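Local coordinates for protein prolyl-tRNA synthetase (Naegleria fowleri, PDB 6UYH) that probably joins proline to its cognate tRNA at the expense of ATP, and here holds halofuginone and the ATP analogue AMPPNP in its catalytic domain, at residues 31-35 and 351-355; 224-228 and 278-282; 229-233 and 464-470; 301-305 and 346-350. One frame throughout, in Å; residues are numbered along the deposited sequence.

Contact 1 of 4, residues 31-35 and 351-355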
loop_
_atom_site.group_PDB
_atom_site.type_symbol
_atom_site.label_atom_id
_atom_site.label_comp_id
_atom_site.label_asym_id
_atom_site.label_seq_id
_atom_site.Cartn_x
_atom_site.Cartn_y
_atom_site.Cartn_z
ATOM N N THR A 31 6.880 -11.892 18.742
ATOM C CA THR A 31 5.819 -12.880 18.534
ATOM C C THR A 31 4.737 -12.775 19.600
ATOM O O THR A 31 3.540 -12.787 19.281
ATOM C CB THR A 31 6.381 -14.311 18.507
ATOM O OG1 THR A 31 7.096 -14.593 19.720
ATOM C CG2 THR A 31 7.295 -14.515 17.294
ATOM N N LYS A 32 5.129 -12.705 20.874
ATOM C CA LYS A 32 4.139 -12.738 21.948
ATOM C C LYS A 32 3.345 -11.440 22.038
ATOM O O LYS A 32 2.232 -11.441 22.574
ATOM C CB LYS A 32 4.824 -13.054 23.280
ATOM C CG LYS A 32 5.434 -14.442 23.293
ATOM C CD LYS A 32 6.140 -14.760 24.607
ATOM C CE LYS A 32 6.645 -16.199 24.600
ATOM N NZ LYS A 32 7.306 -16.589 25.880
ATOM N N SER A 33 3.889 -10.343 21.521
ATOM C CA SER A 33 3.130 -9.110 21.405
ATOM C C SER A 33 2.132 -9.131 20.260
ATOM O O SER A 33 1.419 -8.140 20.082
ATOM C CB SER A 33 4.065 -7.934 21.189
ATOM O OG SER A 33 4.717 -8.038 19.926
ATOM N N GLU A 34 2.088 -10.222 19.482
ATOM C CA GLU A 34 1.269 -10.324 18.264
ATOM C C GLU A 34 1.701 -9.322 17.193
ATOM O O GLU A 34 0.897 -8.880 16.370
ATOM C CB GLU A 34 -0.232 -10.191 18.582
ATOM C CG GLU A 34 -0.718 -11.253 19.570
ATOM C CD GLU A 34 -2.217 -11.238 19.810
ATOM O OE1 GLU A 34 -2.944 -10.488 19.124
ATOM O OE2 GLU A 34 -2.668 -11.995 20.691
ATOM N N PHE A 35 2.987 -8.967 17.161
ATOM C CA PHE A 35 3.471 -8.119 16.077
ATOM C C PHE A 35 3.780 -8.934 14.827
ATOM O O PHE A 35 3.418 -8.539 13.710
ATOM C CB PHE A 35 4.721 -7.344 16.522
ATOM C CG PHE A 35 4.478 -5.872 16.743
ATOM C CD1 PHE A 35 5.303 -4.919 16.136
ATOM C CD2 PHE A 35 3.423 -5.444 17.546
ATOM C CE1 PHE A 35 5.072 -3.566 16.325
ATOM C CE2 PHE A 35 3.182 -4.094 17.744
ATOM C CZ PHE A 35 4.018 -3.150 17.133
ATOM N N GLU A 351 0.377 -4.708 28.724
ATOM C CA GLU A 351 1.790 -4.337 28.807
ATOM C C GLU A 351 2.616 -5.123 27.797
ATOM O O GLU A 351 3.490 -4.563 27.128
ATOM C CB GLU A 351 2.324 -4.560 30.228
ATOM C CG GLU A 351 1.874 -3.509 31.235
ATOM C CD GLU A 351 2.213 -3.877 32.671
ATOM O OE1 GLU A 351 2.719 -4.999 32.901
ATOM O OE2 GLU A 351 1.968 -3.041 33.569
ATOM N N LEU A 352 2.344 -6.424 27.675
ATOM C CA LEU A 352 3.027 -7.261 26.689
ATOM C C LEU A 352 2.862 -6.714 25.276
ATOM O O LEU A 352 3.798 -6.740 24.467
ATOM C CB LEU A 352 2.475 -8.689 26.779
ATOM C CG LEU A 352 2.970 -9.742 25.790
ATOM C CD1 LEU A 352 4.497 -9.862 25.873
ATOM C CD2 LEU A 352 2.302 -11.089 26.061
ATOM N N ARG A 353 1.676 -6.209 24.961
ATOM C CA ARG A 353 1.391 -5.735 23.617
ATOM C C ARG A 353 1.798 -4.284 23.404
ATOM O O ARG A 353 1.740 -3.799 22.269
ATOM C CB ARG A 353 -0.096 -5.951 23.318
ATOM C CG ARG A 353 -0.421 -7.437 23.198
ATOM C CD ARG A 353 -1.905 -7.748 23.350
ATOM N NE ARG A 353 -2.204 -9.138 23.007
ATOM C CZ ARG A 353 -1.950 -10.186 23.792
ATOM N NH1 ARG A 353 -1.393 -10.017 24.985
ATOM N NH2 ARG A 353 -2.255 -11.412 23.385
ATOM N N GLY A 354 2.218 -3.586 24.457
ATOM C CA GLY A 354 2.893 -2.312 24.303
ATOM C C GLY A 354 2.060 -1.079 24.549
ATOM O O GLY A 354 2.553 0.027 24.307
ATOM N N VAL A 355 0.830 -1.223 25.034
ATOM C CA VAL A 355 -0.050 -0.053 25.165
ATOM C C VAL A 355 0.601 0.981 26.083
ATOM O O VAL A 355 0.986 0.650 27.222
ATOM C CB VAL A 355 -1.429 -0.478 25.693
ATOM C CG1 VAL A 355 -2.283 0.741 25.960
ATOM C CG2 VAL A 355 -2.117 -1.397 24.671
HETATM O O HOH W 1 0.936 -5.295 20.069
#
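Two helix ends meet here, and both finish in the same way. E34 and G354 each have positive phi and close a Schellman motif. G354 needs to be glycine at its angles, because a CB would jam against the preceding carbonyl. The CA atoms of S33 and R353 come within 4.4 Å.

R353 leaves its backbone sideways in an m, t, t conformation, and its end swings back to the other helix end. Its NH2 gives a hydrogen bond to E34 OE2 at 2.8 Å, within a salt bridge. E34 meets it with an m, t side chain, and the carboxylate lies at the edge of the guanidinium. R353 also makes a cation-pi contact with Y349.

L352 is t, p, which brings CD2 to 3.5 Å from K32 O. K32 is extended and its end leads away, to G13 O. S33 is p, so its OG turns back to V29 O, while its CB packs 3.5 Å from L352 O. One water donates to both S33 O (2.9 Å) and R353 O (2.8 Å).

The contact joins helix 22-32 to helix 343-353 of the anticodon-binding domain. F35 leads on from it, packing against helices 49-67 and 274-283.

Contact 2 of 4, residues 224-228 and 278-282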
loop_
_atom_site.group_PDB
_atom_site.type_symbol
_atom_site.label_atom_id
_atom_site.label_comp_id
_atom_site.label_asym_id
_atom_site.label_seq_id
_atom_site.Cartn_x
_atom_site.Cartn_y
_atom_site.Cartn_z
ATOM N N GLU A 224 21.656 7.552 11.093
ATOM C CA GLU A 224 22.142 6.416 11.867
ATOM C C GLU A 224 21.378 6.313 13.177
ATOM O O GLU A 224 21.088 7.327 13.815
ATOM C CB GLU A 224 23.633 6.556 12.151
ATOM C CG GLU A 224 24.481 6.467 10.889
ATOM C CD GLU A 224 24.355 5.118 10.217
ATOM O OE1 GLU A 224 24.700 4.104 10.868
ATOM O OE2 GLU A 224 23.887 5.067 9.057
ATOM N N THR A 225 21.049 5.080 13.564
ATOM C CA THR A 225 20.404 4.788 14.838
ATOM C C THR A 225 21.275 3.802 15.600
ATOM O O THR A 225 22.221 3.227 15.051
ATOM C CB THR A 225 18.990 4.216 14.656
ATOM O OG1 THR A 225 19.064 2.970 13.960
ATOM C CG2 THR A 225 18.089 5.184 13.856
ATOM N N PHE A 226 20.962 3.616 16.881
ATOM C CA PHE A 226 21.869 2.901 17.772
ATOM C C PHE A 226 21.111 1.944 18.677
ATOM O O PHE A 226 20.139 2.338 19.330
ATOM C CB PHE A 226 22.670 3.884 18.627
ATOM C CG PHE A 226 23.628 3.227 19.579
ATOM C CD1 PHE A 226 24.718 2.498 19.107
ATOM C CD2 PHE A 226 23.463 3.364 20.951
ATOM C CE1 PHE A 226 25.626 1.908 19.998
ATOM C CE2 PHE A 226 24.379 2.781 21.846
ATOM C CZ PHE A 226 25.456 2.054 21.353
ATOM N N ILE A 227 21.582 0.700 18.741
ATOM C CA ILE A 227 20.994 -0.321 19.606
ATOM C C ILE A 227 21.914 -0.470 20.816
ATOM O O ILE A 227 22.967 -1.101 20.733
ATOM C CB ILE A 227 20.802 -1.650 18.869
ATOM C CG1 ILE A 227 20.089 -1.417 17.525
ATOM C CG2 ILE A 227 20.010 -2.648 19.758
ATOM C CD1 ILE A 227 18.758 -0.649 17.607
ATOM N N ALA A 228 21.491 0.074 21.961
ATOM C CA ALA A 228 22.353 0.103 23.144
ATOM C C ALA A 228 22.641 -1.287 23.703
ATOM O O ALA A 228 23.719 -1.507 24.269
ATOM C CB ALA A 228 21.723 0.977 24.231
ATOM N N VAL A 278 14.086 -1.227 14.616
ATOM C CA VAL A 278 14.813 -0.269 15.444
ATOM C C VAL A 278 13.954 0.152 16.625
ATOM O O VAL A 278 14.404 0.150 17.779
ATOM C CB VAL A 278 15.244 0.946 14.603
ATOM C CG1 VAL A 278 15.913 1.989 15.504
ATOM C CG2 VAL A 278 16.220 0.506 13.516
ATOM N N MET A 279 12.696 0.498 16.349
ATOM C CA MET A 279 11.762 0.913 17.390
ATOM C C MET A 279 11.691 -0.117 18.509
ATOM O O MET A 279 11.774 0.220 19.697
ATOM C CB MET A 279 10.373 1.127 16.767
ATOM C CG MET A 279 9.312 1.621 17.756
ATOM S SD MET A 279 7.655 1.484 17.019
ATOM C CE MET A 279 7.381 -0.291 17.033
ATOM N N ILE A 280 11.560 -1.392 18.138
ATOM C CA ILE A 280 11.417 -2.454 19.126
ATOM C C ILE A 280 12.726 -2.685 19.881
ATOM O O ILE A 280 12.735 -2.811 21.110
ATOM C CB ILE A 280 10.925 -3.739 18.442
ATOM C CG1 ILE A 280 9.533 -3.500 17.841
ATOM C CG2 ILE A 280 10.957 -4.907 19.427
ATOM C CD1 ILE A 280 9.046 -4.653 16.971
ATOM N N MET A 281 13.854 -2.762 19.161
ATOM C CA MET A 281 15.126 -2.998 19.834
ATOM C C MET A 281 15.492 -1.860 20.776
ATOM O O MET A 281 16.132 -2.098 21.811
ATOM C CB MET A 281 16.256 -3.206 18.817
ATOM C CG MET A 281 16.171 -4.538 18.086
ATOM S SD MET A 281 17.517 -4.688 16.871
ATOM C CE MET A 281 17.185 -6.342 16.258
ATOM N N VAL A 282 15.123 -0.621 20.430
ATOM C CA VAL A 282 15.451 0.512 21.292
ATOM C C VAL A 282 14.557 0.520 22.531
ATOM O O VAL A 282 15.046 0.627 23.664
ATOM C CB VAL A 282 15.355 1.838 20.507
ATOM C CG1 VAL A 282 15.482 3.027 21.457
ATOM C CG2 VAL A 282 16.443 1.911 19.428
#
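The end of strand 219-227 lies along helix 274-283. The axes of strand 224-227 and helix 278-282 approach to 8.4 Å and run in roughly the same direction, at 36°. I227 is the main bump on the strand side. Its CA-to-CB bond points sideways, but its m, m rotamer brings CD1 back to the helix. There it enters a hollow between V278, M281 and V282. CD1 of I227 is 3.8 Å from M281 CB, 3.9 Å from V282 CG2 and 4.4 Å from V278 CG1. M281 offers the base of its side chain, and its end leads away towards F22 and Y26 of helix 22-32.

V278 CG1 also fits against T225, 3.6 Å from its OG1. At the other end of the contact, V282 CG2 rests 3.7 Å from F226 O. The F226 CA-to-CB bond points away, and the ring packs on M413 and R416.

This is buried sheet-on-helix packing inside the class II catalytic core. The nearest atoms of the V278 side chain and the bound AMPPNP are about 7 Å apart. I227 makes the purely aliphatic part. Valine methyls touch T225 OG1 and F226 O without hydrogen bonding, and T225 OG1 is satisfied by V234 O. The fit rests on van der Waals packing and burial.

Contact 3 of 4, residues 229-233 and 464-470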
loop_
_atom_site.group_PDB
_atom_site.type_symbol
_atom_site.label_atom_id
_atom_site.label_comp_id
_atom_site.label_asym_id
_atom_site.label_seq_id
_atom_site.Cartn_x
_atom_site.Cartn_y
_atom_site.Cartn_z
ATOM N N THR A 229 21.696 -2.230 23.588
ATOM C CA THR A 229 21.870 -3.520 24.257
ATOM C C THR A 229 23.128 -4.237 23.774
ATOM O O THR A 229 23.921 -4.729 24.582
ATOM C CB THR A 229 20.637 -4.407 24.056
ATOM O OG1 THR A 229 19.519 -3.815 24.725
ATOM C CG2 THR A 229 20.880 -5.800 24.673
ATOM N N ASN A 230 23.344 -4.295 22.459
ATOM C CA ASN A 230 24.550 -4.932 21.944
ATOM C C ASN A 230 25.495 -3.948 21.264
ATOM O O ASN A 230 26.451 -4.377 20.609
ATOM C CB ASN A 230 24.201 -6.091 21.000
ATOM C CG ASN A 230 23.329 -5.676 19.837
ATOM O OD1 ASN A 230 22.965 -4.510 19.694
ATOM N ND2 ASN A 230 22.989 -6.644 18.984
ATOM N N GLY A 231 25.275 -2.647 21.436
ATOM C CA GLY A 231 26.231 -1.648 20.960
ATOM C C GLY A 231 26.405 -1.607 19.457
ATOM O O GLY A 231 27.538 -1.481 18.968
ATOM N N ARG A 232 25.304 -1.688 18.709
ATOM C CA ARG A 232 25.341 -1.775 17.257
ATOM C C ARG A 232 24.527 -0.659 16.632
ATOM O O ARG A 232 23.413 -0.368 17.072
ATOM C CB ARG A 232 24.802 -3.110 16.758
ATOM C CG ARG A 232 25.651 -4.250 17.202
ATOM C CD ARG A 232 25.294 -5.560 16.549
ATOM N NE ARG A 232 26.256 -6.536 17.043
ATOM C CZ ARG A 232 27.326 -6.947 16.373
ATOM N NH1 ARG A 232 27.560 -6.496 15.142
ATOM N NH2 ARG A 232 28.149 -7.818 16.942
ATOM N N ALA A 233 25.086 -0.057 15.592
ATOM C CA ALA A 233 24.359 0.929 14.821
ATOM C C ALA A 233 23.463 0.235 13.802
ATOM O O ALA A 233 23.714 -0.904 13.390
ATOM C CB ALA A 233 25.333 1.873 14.117
ATOM N N ASP A 464 25.028 -12.515 19.269
ATOM C CA ASP A 464 25.353 -11.774 18.056
ATOM C C ASP A 464 25.983 -12.682 17.008
ATOM O O ASP A 464 25.661 -12.584 15.819
ATOM C CB ASP A 464 26.290 -10.607 18.378
ATOM C CG ASP A 464 25.566 -9.424 19.009
ATOM O OD1 ASP A 464 24.345 -9.530 19.307
ATOM O OD2 ASP A 464 26.234 -8.386 19.204
ATOM N N ALA A 465 26.890 -13.562 17.423
ATOM C CA ALA A 465 27.493 -14.488 16.470
ATOM C C ALA A 465 26.434 -15.386 15.833
ATOM O O ALA A 465 26.502 -15.679 14.635
ATOM C CB ALA A 465 28.573 -15.321 17.155
ATOM N N ASN A 466 25.435 -15.811 16.618
ATOM C CA ASN A 466 24.343 -16.623 16.085
ATOM C C ASN A 466 23.465 -15.841 15.112
ATOM O O ASN A 466 22.907 -16.425 14.175
ATOM C CB ASN A 466 23.476 -17.161 17.222
ATOM C CG ASN A 466 24.199 -18.176 18.082
ATOM O OD1 ASN A 466 25.317 -18.585 17.777
ATOM N ND2 ASN A 466 23.547 -18.603 19.164
ATOM N N THR A 467 23.305 -14.537 15.330
ATOM C CA THR A 467 22.552 -13.662 14.440
ATOM C C THR A 467 23.334 -13.333 13.162
ATOM O O THR A 467 22.875 -12.529 12.341
ATOM C CB THR A 467 22.150 -12.387 15.208
ATOM O OG1 THR A 467 21.494 -12.766 16.424
ATOM C CG2 THR A 467 21.181 -11.503 14.425
ATOM N N GLY A 468 24.489 -13.966 12.964
ATOM C CA GLY A 468 25.295 -13.733 11.785
ATOM C C GLY A 468 26.065 -12.435 11.789
ATOM O O GLY A 468 26.547 -12.010 10.733
ATOM N N LEU A 469 26.195 -11.786 12.940
ATOM C CA LEU A 469 26.847 -10.488 13.011
ATOM C C LEU A 469 28.356 -10.651 13.191
ATOM O O LEU A 469 28.866 -11.738 13.450
ATOM C CB LEU A 469 26.241 -9.667 14.148
ATOM C CG LEU A 469 24.714 -9.546 14.086
ATOM C CD1 LEU A 469 24.150 -8.968 15.378
ATOM C CD2 LEU A 469 24.282 -8.693 12.892
ATOM N N THR A 470 29.074 -9.543 13.045
ATOM C CA THR A 470 30.514 -9.529 13.233
ATOM C C THR A 470 30.891 -8.492 14.283
ATOM O O THR A 470 30.167 -7.521 14.523
ATOM C CB THR A 470 31.254 -9.231 11.919
ATOM O OG1 THR A 470 32.664 -9.291 12.147
ATOM C CG2 THR A 470 30.905 -7.848 11.411
#
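R232 carries most of the polar load here. Its m, t, t side chain reaches out from the start of strand 232-243 to the end of helix 462-466. NE of R232 donates to D464 OD2 at 2.8 Å, and its NH2 donates to the same D464 OD2 at 3.0 Å, so a single carboxylate oxygen takes both bonds of the salt bridge. T470 O is the second acceptor, 2.9 Å from R232 NH1 and 3.2 Å from R232 NH2. NH1 also bonds to S512 O. These acceptors D464 and T470 lie at the edge of the guanidinium, while L469 CB sits over one face, 3.6 Å from R232 NH1.

The other oxygen of the carboxylate, D464 OD1, accepts from N230 ND2 at 3.2 Å. The stronger partner of that amide is the hydroxyl of Y513.

Two backbone motifs flank these groups. G231 and R232 both face I227 in a G1 beta bulge, with positive phi at G231. On the other side a Schellman motif ends the helix, with G468 as C-prime. L469 N bonds to D464 O at 3.0 Å and G468 N to A465 O at 3.1 Å. The contact thus joins the catalytic core to the C-terminal domain found in prolyl-tRNA synthetases of the eukaryote/archaeon-like type.

N230 O accepts from R511 NH1, and L469 O from Q460 NE2.

Contact 4 of 4, residues 301-305 and 346-350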
loop_
_atom_site.group_PDB
_atom_site.type_symbol
_atom_site.label_atom_id
_atom_site.label_comp_id
_atom_site.label_asym_id
_atom_site.label_seq_id
_atom_site.Cartn_x
_atom_site.Cartn_y
_atom_site.Cartn_z
ATOM N N VAL A 301 -5.692 2.030 27.391
ATOM C CA VAL A 301 -6.622 0.959 27.740
ATOM C C VAL A 301 -7.262 1.305 29.078
ATOM O O VAL A 301 -6.566 1.680 30.030
ATOM C CB VAL A 301 -5.933 -0.420 27.772
ATOM C CG1 VAL A 301 -4.787 -0.465 28.792
ATOM C CG2 VAL A 301 -6.962 -1.529 28.036
ATOM N N VAL A 302 -8.591 1.214 29.138
ATOM C CA VAL A 302 -9.355 1.521 30.344
ATOM C C VAL A 302 -9.792 0.208 30.973
ATOM O O VAL A 302 -10.380 -0.646 30.298
ATOM C CB VAL A 302 -10.572 2.412 30.030
ATOM C CG1 VAL A 302 -11.279 2.832 31.321
ATOM C CG2 VAL A 302 -10.158 3.635 29.233
ATOM N N ILE A 303 -9.497 0.035 32.256
ATOM C CA ILE A 303 -9.816 -1.223 32.926
ATOM C C ILE A 303 -10.648 -0.953 34.176
ATOM O O ILE A 303 -10.155 -0.346 35.135
ATOM C CB ILE A 303 -8.540 -2.009 33.265
ATOM C CG1 ILE A 303 -7.704 -2.231 32.000
ATOM C CG2 ILE A 303 -8.888 -3.339 33.917
ATOM C CD1 ILE A 303 -6.478 -3.086 32.212
ATOM N N PRO A 304 -11.912 -1.372 34.206
ATOM C CA PRO A 304 -12.690 -1.272 35.445
ATOM C C PRO A 304 -12.342 -2.428 36.371
ATOM O O PRO A 304 -12.264 -3.581 35.943
ATOM C CB PRO A 304 -14.141 -1.354 34.961
ATOM C CG PRO A 304 -14.066 -2.170 33.714
ATOM C CD PRO A 304 -12.718 -1.879 33.081
ATOM N N LEU A 305 -12.119 -2.110 37.642
ATOM C CA LEU A 305 -11.822 -3.117 38.654
ATOM C C LEU A 305 -13.130 -3.611 39.263
ATOM O O LEU A 305 -13.876 -2.827 39.863
ATOM C CB LEU A 305 -10.904 -2.540 39.728
ATOM C CG LEU A 305 -9.662 -1.852 39.165
ATOM C CD1 LEU A 305 -8.760 -1.350 40.278
ATOM C CD2 LEU A 305 -8.909 -2.797 38.242
ATOM N N LYS A 346 -5.060 -8.717 33.098
ATOM C CA LYS A 346 -5.283 -7.703 32.076
ATOM C C LYS A 346 -4.095 -6.757 31.976
ATOM O O LYS A 346 -3.700 -6.363 30.874
ATOM C CB LYS A 346 -6.559 -6.919 32.372
ATOM C CG LYS A 346 -7.835 -7.750 32.324
ATOM C CD LYS A 346 -9.052 -6.873 32.575
ATOM C CE LYS A 346 -10.345 -7.655 32.402
ATOM N NZ LYS A 346 -11.549 -6.819 32.706
ATOM N N TYR A 347 -3.519 -6.371 33.120
ATOM C CA TYR A 347 -2.355 -5.487 33.093
ATOM C C TYR A 347 -1.243 -6.090 32.247
ATOM O O TYR A 347 -0.695 -5.428 31.355
ATOM C CB TYR A 347 -1.853 -5.212 34.514
ATOM C CG TYR A 347 -2.834 -4.502 35.421
ATOM C CD1 TYR A 347 -3.984 -3.922 34.919
ATOM C CD2 TYR A 347 -2.599 -4.411 36.787
ATOM C CE1 TYR A 347 -4.881 -3.274 35.751
ATOM C CE2 TYR A 347 -3.483 -3.766 37.624
ATOM C CZ TYR A 347 -4.624 -3.197 37.103
ATOM O OH TYR A 347 -5.513 -2.555 37.934
ATOM N N ASN A 348 -0.900 -7.353 32.513
ATOM C CA ASN A 348 0.147 -8.022 31.749
ATOM C C ASN A 348 -0.220 -8.110 30.275
ATOM O O ASN A 348 0.628 -7.895 29.405
ATOM C CB ASN A 348 0.397 -9.423 32.306
ATOM C CG ASN A 348 1.028 -9.402 33.681
ATOM O OD1 ASN A 348 1.808 -8.505 34.005
ATOM N ND2 ASN A 348 0.696 -10.397 34.501
ATOM N N TYR A 349 -1.479 -8.439 29.984
ATOM C CA TYR A 349 -1.930 -8.611 28.607
ATOM C C TYR A 349 -1.604 -7.391 27.756
ATOM O O TYR A 349 -1.061 -7.509 26.650
ATOM C CB TYR A 349 -3.433 -8.888 28.611
ATOM C CG TYR A 349 -4.048 -9.129 27.251
ATOM C CD1 TYR A 349 -4.268 -10.422 26.789
ATOM C CD2 TYR A 349 -4.444 -8.065 26.446
ATOM C CE1 TYR A 349 -4.845 -10.647 25.552
ATOM C CE2 TYR A 349 -5.014 -8.285 25.205
ATOM C CZ TYR A 349 -5.214 -9.577 24.771
ATOM O OH TYR A 349 -5.782 -9.796 23.541
ATOM N N TRP A 350 -1.923 -6.205 28.259
ATOM C CA TRP A 350 -1.723 -4.996 27.475
ATOM C C TRP A 350 -0.309 -4.448 27.604
ATOM O O TRP A 350 0.169 -3.787 26.676
ATOM C CB TRP A 350 -2.749 -3.935 27.886
ATOM C CG TRP A 350 -4.161 -4.373 27.636
ATOM C CD1 TRP A 350 -5.080 -4.742 28.573
ATOM C CD2 TRP A 350 -4.803 -4.524 26.363
ATOM N NE1 TRP A 350 -6.258 -5.097 27.967
ATOM C CE2 TRP A 350 -6.117 -4.973 26.611
ATOM C CE3 TRP A 350 -4.400 -4.316 25.041
ATOM C CZ2 TRP A 350 -7.031 -5.217 25.585
ATOM C CZ3 TRP A 350 -5.315 -4.563 24.016
ATOM C CH2 TRP A 350 -6.613 -5.009 24.299
HETATM O O HOH W 2 -11.019 -5.847 35.707
#
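V301 begins the strand side with its side chain pointing at the helix. Its CG2 sits over the five-membered ring of W350, 3.7 Å from the ring centroid and 11° off the normal, a CH-pi contact. W350 NE1 is hydrogen-bonded to D336 OD2. V302 faces the other way, onto helix 313-328.

I303 points back to the helix. Its CG2 packs 3.8 Å from K346 CD, and its CD1 lies 3.8 Å from Y347 CD1, at the ring edge. P304 turns away, but P304 O accepts from a water at 2.6 Å. That water accepts from K346 NZ at 3.2 Å, and K346 NZ is also hydrogen-bonded to R338 O and D336 O. L305 ends the run, with CD2 3.4 Å from Y347 OH.

Strand 301-304 and helix 346-350 run nearly antiparallel, at 170°, because helix 343-353 belongs to a beta-alpha-beta crossover from strand 333-335 to strand 357-361. Strand 300-304 lies between these two parallel strands, with helix 343-353 on one face and helix 313-328 on the other.

How the contacts relate
From the N terminus, helix 22-32 opens contact 1, which closes only at 351-355. Within that long loop lie contact 2, closed by helix 274-283, and contact 4, closed by helix 343-353. Contacts 2 and 4 follow in series. Contact 3 opens at 229-233, inside contact 2, and closes at 464-470, so it crosses contacts 1 and 2 and encloses contact 4. Contacts 1 and 2 touch through F35 on M279 and I280. Contacts 2 and 3 share neighbouring strands, and contacts 1 and 4 share helix 343-353. Together they tie the N-terminal helix, catalytic core, anticodon-binding domain and C-terminal domain.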